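Local coordinates for protein G/U mismatch-specific DNA glycosylase (Deinococcus radiodurans, PDB 2C2Q) that is a mismatch-specific DNA glycosylase of the uracil-DNA glycosylase superfamily, at residues A[43-47]-A[69-73]. The protein carries 1 engineered substitution. Residues are numbered along the deposited sequence; the frame is centred on the assembly and turned at random.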
ATOM      1  N   ARG A  43      12.000 -11.303  -1.825  1.00 18.48           N
ATOM      2  CA  ARG A  43      11.792 -10.358  -2.917  1.00 19.47           C
ATOM      3  C   ARG A  43      10.279 -10.339  -3.250  1.00 17.90           C
ATOM      4  O   ARG A  43       9.868 -10.516  -4.390  1.00 19.39           O
ATOM      5  CB  ARG A  43      12.638 -10.728  -4.182  1.00 18.48           C
ATOM      6  CG  ARG A  43      14.127 -10.378  -3.941  1.00 25.38           C
ATOM      7  CD  ARG A  43      14.961 -10.648  -5.181  1.00 26.53           C
ATOM      8  NE  ARG A  43      16.390 -10.773  -4.889  1.00 38.73           N
ATOM      9  CZ  ARG A  43      17.318 -11.212  -5.762  1.00 40.78           C
ATOM     10  NH1 ARG A  43      16.991 -11.566  -6.998  1.00 40.66           N
ATOM     11  NH2 ARG A  43      18.596 -11.296  -5.391  1.00 45.79           N
ATOM     12  N   ALA A  44       9.443 -10.126  -2.235  1.00 16.46           N
ATOM     13  CA  ALA A  44       7.980 -10.093  -2.445  1.00 14.58           C
ATOM     14  C   ALA A  44       7.371  -9.072  -1.447  1.00 15.09           C
ATOM     15  O   ALA A  44       8.120  -8.271  -0.828  1.00 14.58           O
ATOM     16  CB  ALA A  44       7.392 -11.533  -2.264  1.00 15.31           C
ATOM     17  N   TYR A  45       6.036  -9.082  -1.295  1.00 13.08           N
ATOM     18  CA  TYR A  45       5.361  -8.175  -0.355  1.00 12.23           C
ATOM     19  C   TYR A  45       4.604  -9.015   0.632  1.00 11.98           C
ATOM     20  O   TYR A  45       4.061 -10.040   0.210  1.00 14.16           O
ATOM     21  CB  TYR A  45       4.388  -7.254  -1.092  1.00 11.85           C
ATOM     22  CG  TYR A  45       5.056  -6.091  -1.834  1.00  9.27           C
ATOM     23  CD1 TYR A  45       5.045  -4.781  -1.310  1.00 10.61           C
ATOM     24  CD2 TYR A  45       5.709  -6.329  -3.057  1.00 12.14           C
ATOM     25  CE1 TYR A  45       5.667  -3.697  -2.048  1.00 12.93           C
ATOM     26  CE2 TYR A  45       6.323  -5.287  -3.758  1.00 13.55           C
ATOM     27  CZ  TYR A  45       6.290  -3.980  -3.241  1.00 10.27           C
ATOM     28  OH  TYR A  45       6.868  -2.933  -3.958  1.00 12.60           O
ATOM     29  N   TYR A  46       4.513  -8.505   1.865  1.00 13.37           N
ATOM     30  CA  TYR A  46       3.721  -9.094   2.980  1.00 14.39           C
ATOM     31  C   TYR A  46       3.902 -10.607   2.987  1.00 16.12           C
ATOM     32  O   TYR A  46       2.895 -11.381   2.970  1.00 16.06           O
ATOM     33  CB  TYR A  46       2.242  -8.691   2.804  1.00 14.27           C
ATOM     34  CG  TYR A  46       2.071  -7.203   2.712  1.00 13.27           C
ATOM     35  CD1 TYR A  46       2.129  -6.374   3.868  1.00 12.92           C
ATOM     36  CD2 TYR A  46       1.872  -6.601   1.475  1.00 15.39           C
ATOM     37  CE1 TYR A  46       2.007  -4.996   3.759  1.00 12.53           C
ATOM     38  CE2 TYR A  46       1.734  -5.216   1.338  1.00 13.48           C
ATOM     39  CZ  TYR A  46       1.814  -4.393   2.480  1.00 11.47           C
ATOM     40  OH  TYR A  46       1.700  -3.033   2.408  1.00 12.78           O
ATOM     41  N   ALA A  47       5.187 -11.025   2.976  1.00 15.72           N
ATOM     42  CA  ALA A  47       5.547 -12.423   2.840  1.00 17.54           C
ATOM     43  C   ALA A  47       5.592 -13.208   4.168  1.00 19.18           C
ATOM     44  O   ALA A  47       5.715 -14.441   4.141  1.00 20.41           O
ATOM     45  CB  ALA A  47       6.899 -12.591   2.054  1.00 16.26           C
ATOM     46  N   PRO A  69       2.616 -14.664  -1.753  1.00 20.03           N
ATOM     47  CA  PRO A  69       3.462 -13.461  -1.836  1.00 18.26           C
ATOM     48  C   PRO A  69       4.207 -13.302  -3.183  1.00 18.07           C
ATOM     49  O   PRO A  69       4.306 -12.157  -3.701  1.00 16.51           O
ATOM     50  CB  PRO A  69       4.384 -13.592  -0.612  1.00 18.59           C
ATOM     51  CG  PRO A  69       3.432 -14.292   0.453  1.00 20.04           C
ATOM     52  CD  PRO A  69       2.792 -15.354  -0.442  1.00 19.28           C
ATOM     53  N   GLN A  70       4.641 -14.415  -3.770  1.00 16.15           N
ATOM     54  CA  GLN A  70       5.445 -14.330  -5.012  1.00 19.14           C
ATOM     55  C   GLN A  70       4.624 -13.909  -6.242  1.00 18.27           C
ATOM     56  O   GLN A  70       5.182 -13.604  -7.297  1.00 18.75           O
ATOM     57  CB  GLN A  70       6.224 -15.633  -5.247  1.00 18.70           C
ATOM     58  CG  GLN A  70       7.536 -15.764  -4.295  1.00 23.15           C
ATOM     59  CD  GLN A  70       8.231 -17.148  -4.383  1.00 27.03           C
ATOM     60  OE1 GLN A  70       9.186 -17.338  -5.196  1.00 37.87           O
ATOM     61  NE2 GLN A  70       7.777 -18.119  -3.561  1.00 33.04           N
ATOM     62  N   GLU A  71       3.297 -13.923  -6.090  1.00 16.45           N
ATOM     63  CA  GLU A  71       2.379 -13.484  -7.141  1.00 17.81           C
ATOM     64  C   GLU A  71       2.088 -11.985  -7.110  1.00 15.11           C
ATOM     65  O   GLU A  71       1.268 -11.498  -7.884  1.00 15.31           O
ATOM     66  CB  GLU A  71       1.104 -14.336  -7.054  1.00 18.25           C
ATOM     67  CG  GLU A  71       1.298 -15.746  -7.658  1.00 17.79           C
ATOM     68  CD  GLU A  71       0.105 -16.672  -7.412  1.00 21.32           C
ATOM     69  OE1 GLU A  71      -0.645 -16.422  -6.464  1.00 22.20           O
ATOM     70  OE2 GLU A  71      -0.072 -17.653  -8.195  1.00 23.57           O
ATOM     71  N   TYR A  72       2.800 -11.248  -6.242  1.00 14.41           N
ATOM     72  CA  TYR A  72       2.438  -9.866  -5.997  1.00 14.27           C
ATOM     73  C   TYR A  72       2.365  -8.987  -7.261  1.00 12.20           C
ATOM     74  O   TYR A  72       1.543  -8.048  -7.367  1.00 13.82           O
ATOM     75  CB  TYR A  72       3.391  -9.262  -4.984  1.00 13.23           C
ATOM     76  CG  TYR A  72       4.777  -9.029  -5.558  1.00 13.72           C
ATOM     77  CD1 TYR A  72       5.108  -7.755  -6.039  1.00 13.39           C
ATOM     78  CD2 TYR A  72       5.734 -10.075  -5.606  1.00 15.92           C
ATOM     79  CE1 TYR A  72       6.389  -7.476  -6.614  1.00 14.14           C
ATOM     80  CE2 TYR A  72       7.037  -9.837  -6.169  1.00 17.09           C
ATOM     81  CZ  TYR A  72       7.338  -8.535  -6.647  1.00 16.25           C
ATOM     82  OH  TYR A  72       8.591  -8.255  -7.198  1.00 15.26           O
ATOM     83  N   ALA A  73       3.264  -9.252  -8.217  1.00 12.40           N
ATOM     84  CA  ALA A  73       3.320  -8.455  -9.428  1.00 14.08           C
ATOM     85  C   ALA A  73       2.150  -8.616 -10.390  1.00 12.33           C
ATOM     86  O   ALA A  73       2.031  -7.842 -11.342  1.00 14.98           O
ATOM     87  CB  ALA A  73       4.699  -8.614 -10.200  1.00 14.12           C
TER
HETATM   88  O   HOH W   1      10.488  -9.894  -7.002  1.00 20.74           O
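Ala44 and Ala47 bring the irregular chain 43-47 against the 3-10 segment beginning at Pro69, with CA atoms of Ala47 and Pro69 5.2 Å apart; its first turn is closed by the bond from Tyr72 N to Pro69 O. Methyl groups suit so close an approach. Ala44 CB sits 3.5 Å from Pro69 O, while Ala47 CB touches Pro69 CB at 3.8 Å. Proline's restricted phi (-49°) suits this opening position, where its N need not donate. Tyr45 and Tyr72 form the aromatic part, each packing an apolar ring while its hydroxyl reaches a polar partner. Their planes are inclined at 47°, and CD2 of Tyr45 comes within 3.4 Å of CD1 of Tyr72. The Tyr72 ring swings back across its own backbone (chi1 72°), which brings it alongside Ala44 and Arg43, CE2 lying 3.4 Å from Arg43 O. There its hydroxyl and Arg43 O share one water, which donates to the carbonyl oxygen at 2.8 Å. Tyr45 OH bonds to Pro19 O, and both rings touch Leu82 of strand 80-84. Arg43, first past helix 37-42, has positive phi and completes a Schellman motif; the contact thus packs a helix-exit loop against the 3-10 segment leading toward an edge strand of this UDG-like alpha/beta fold.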